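Superoxide dismutase (Chaetomium thermophilum, PDB 4BR6) catalyses the dismutation of superoxide to hydrogen peroxide and molecular oxygen at a manganese centre, probably protecting cells from toxic radicals. Local coordinates at residues B[72-77]-B[144-149]. Sequence-based numbering, arbitrary orientation.
With MN3 (manganese (III) ion), chain I.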
loop_
_atom_site.group_PDB
_atom_site.type_symbol
_atom_site.label_atom_id
_atom_site.label_comp_id
_atom_site.label_asym_id
_atom_site.label_seq_id
_atom_site.Cartn_x
_atom_site.Cartn_y
_atom_site.Cartn_z
ATOM N N LEU B 72 -1.692 19.935 4.395
ATOM C CA LEU B 72 -2.693 20.305 3.379
ATOM C C LEU B 72 -4.109 19.895 3.765
ATOM O O LEU B 72 -5.063 20.658 3.591
ATOM C CB LEU B 72 -2.373 19.667 2.015
ATOM C CG LEU B 72 -3.477 19.730 0.935
ATOM C CD1 LEU B 72 -3.880 21.163 0.564
ATOM C CD2 LEU B 72 -3.070 18.966 -0.318
ATOM N N ASN B 73 -4.238 18.665 4.235
ATOM C CA ASN B 73 -5.539 18.076 4.491
ATOM C C ASN B 73 -6.230 18.746 5.630
ATOM O O ASN B 73 -7.416 19.044 5.546
ATOM C CB ASN B 73 -5.419 16.591 4.809
ATOM C CG ASN B 73 -4.997 15.778 3.624
ATOM O OD1 ASN B 73 -5.136 16.196 2.477
ATOM N ND2 ASN B 73 -4.495 14.594 3.894
ATOM N N HIS B 74 -5.500 18.973 6.709
ATOM C CA HIS B 74 -6.083 19.662 7.849
ATOM C C HIS B 74 -6.347 21.124 7.544
ATOM O O HIS B 74 -7.339 21.680 8.018
ATOM C CB HIS B 74 -5.197 19.524 9.069
ATOM C CG HIS B 74 -5.099 18.120 9.560
ATOM N ND1 HIS B 74 -4.248 17.201 8.995
ATOM C CD2 HIS B 74 -5.784 17.466 10.520
ATOM C CE1 HIS B 74 -4.384 16.043 9.616
ATOM N NE2 HIS B 74 -5.305 16.179 10.550
ATOM N N THR B 75 -5.467 21.747 6.768
ATOM C CA THR B 75 -5.689 23.131 6.367
ATOM C C THR B 75 -7.037 23.270 5.691
ATOM O O THR B 75 -7.847 24.110 6.083
ATOM C CB THR B 75 -4.597 23.653 5.433
ATOM O OG1 THR B 75 -3.398 23.836 6.195
ATOM C CG2 THR B 75 -5.010 24.993 4.821
ATOM N N LEU B 76 -7.278 22.456 4.669
ATOM C CA LEU B 76 -8.569 22.470 3.990
ATOM C C LEU B 76 -9.726 22.074 4.912
ATOM O O LEU B 76 -10.808 22.633 4.808
ATOM C CB LEU B 76 -8.558 21.535 2.788
ATOM C CG LEU B 76 -7.609 21.889 1.650
ATOM C CD1 LEU B 76 -7.720 20.812 0.583
ATOM C CD2 LEU B 76 -7.906 23.243 1.066
ATOM N N PHE B 77 -9.498 21.101 5.793
ATOM C CA PHE B 77 -10.525 20.645 6.734
ATOM C C PHE B 77 -11.083 21.815 7.564
ATOM O O PHE B 77 -12.287 22.034 7.598
ATOM C CB PHE B 77 -9.960 19.562 7.665
ATOM C CG PHE B 77 -11.003 18.834 8.483
ATOM C CD1 PHE B 77 -12.209 18.428 7.927
ATOM C CD2 PHE B 77 -10.757 18.518 9.813
ATOM C CE1 PHE B 77 -13.142 17.754 8.686
ATOM C CE2 PHE B 77 -11.701 17.838 10.568
ATOM C CZ PHE B 77 -12.881 17.457 10.006
ATOM N N ALA B 144 -5.885 6.982 2.075
ATOM C CA ALA B 144 -5.353 6.342 3.275
ATOM C C ALA B 144 -4.448 7.325 4.008
ATOM O O ALA B 144 -3.716 8.093 3.388
ATOM C CB ALA B 144 -4.571 5.083 2.918
ATOM N N ASN B 145 -4.510 7.297 5.331
ATOM C CA ASN B 145 -3.597 8.062 6.164
ATOM C C ASN B 145 -3.671 9.553 5.827
ATOM O O ASN B 145 -4.722 10.150 6.020
ATOM C CB ASN B 145 -2.196 7.465 6.063
ATOM C CG ASN B 145 -2.169 6.002 6.469
ATOM O OD1 ASN B 145 -2.958 5.564 7.301
ATOM N ND2 ASN B 145 -1.270 5.243 5.877
ATOM N N GLN B 146 -2.591 10.151 5.331
ATOM C CA GLN B 146 -2.616 11.571 4.955
ATOM C C GLN B 146 -2.347 11.800 3.478
ATOM O O GLN B 146 -2.056 12.923 3.078
ATOM C CB GLN B 146 -1.615 12.401 5.769
ATOM C CG GLN B 146 -1.820 12.376 7.276
ATOM C CD GLN B 146 -3.158 12.941 7.730
ATOM O OE1 GLN B 146 -3.911 13.539 6.955
ATOM N NE2 GLN B 146 -3.453 12.764 9.000
ATOM N N ASP B 147 -2.453 10.753 2.667
ATOM C CA ASP B 147 -2.254 10.897 1.235
ATOM C C ASP B 147 -3.211 11.967 0.694
ATOM O O ASP B 147 -4.377 11.975 1.053
ATOM C CB ASP B 147 -2.497 9.574 0.516
ATOM C CG ASP B 147 -1.518 8.488 0.931
ATOM O OD1 ASP B 147 -0.487 8.806 1.560
ATOM O OD2 ASP B 147 -1.781 7.307 0.624
ATOM N N PRO B 148 -2.713 12.886 -0.150
ATOM C CA PRO B 148 -3.574 13.975 -0.635
ATOM C C PRO B 148 -4.435 13.661 -1.867
ATOM O O PRO B 148 -4.217 12.683 -2.564
ATOM C CB PRO B 148 -2.569 15.066 -0.992
ATOM C CG PRO B 148 -1.310 14.332 -1.303
ATOM C CD PRO B 148 -1.289 13.141 -0.434
ATOM N N VAL B 149 -5.419 14.517 -2.122
ATOM C CA VAL B 149 -6.163 14.500 -3.380
ATOM C C VAL B 149 -5.457 15.426 -4.370
ATOM O O VAL B 149 -5.528 16.646 -4.226
ATOM C CB VAL B 149 -7.588 15.015 -3.170
ATOM C CG1 VAL B 149 -8.354 15.084 -4.480
ATOM C CG2 VAL B 149 -8.306 14.133 -2.156
HETATM MN MN MN3 I . -6.755 14.555 11.551
HETATM O O HOH W 1 -5.950 16.419 -0.222
HETATM O O HOH W 2 -5.197 12.789 10.653
#
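The carboxamide of Asn73 reaches from helix 61-79 to Gln146, its ND2 lying 3.3 Å from Gln146 OE1 in a nearly straight hydrogen bond (173° at the hydrogen). OE1 receives it in its own carbonyl plane, while Asn73 ND2 also makes a weak, strongly bent bond to Gln146 O at 3.1 Å. On the other branch, Asn73 OD1 accepts from a water at 2.8 Å that in turn takes the backbone N-H of Val149, so the loop holds both ends of the buried amide, ND2 directly and OD1 through the water. An alanine here would probably cost Gln146 OE1 its helix partner, leaving the amide to Trp126 and Tyr34, and break the water bridge to Val149. Bent at chi2 (-62°), Gln146 folds its amide toward His74, and Gln146 NE2 lies 3.5 Å from His74 CE1, at the ring edge and near its plane; this NE2 is also hydrogen-bonded to Tyr34 OH. One residue before Asn73, Leu72 CD2 touches Pro148 CB at 4.0 Å. His74 NE2 binds manganese at 2.4 Å, with His26, Asp160 and His164 completing the protein ligands. Gln146 thus belongs to the second shell, a glutamine contributed by the C-terminal domain, as in other manganese superoxide dismutases.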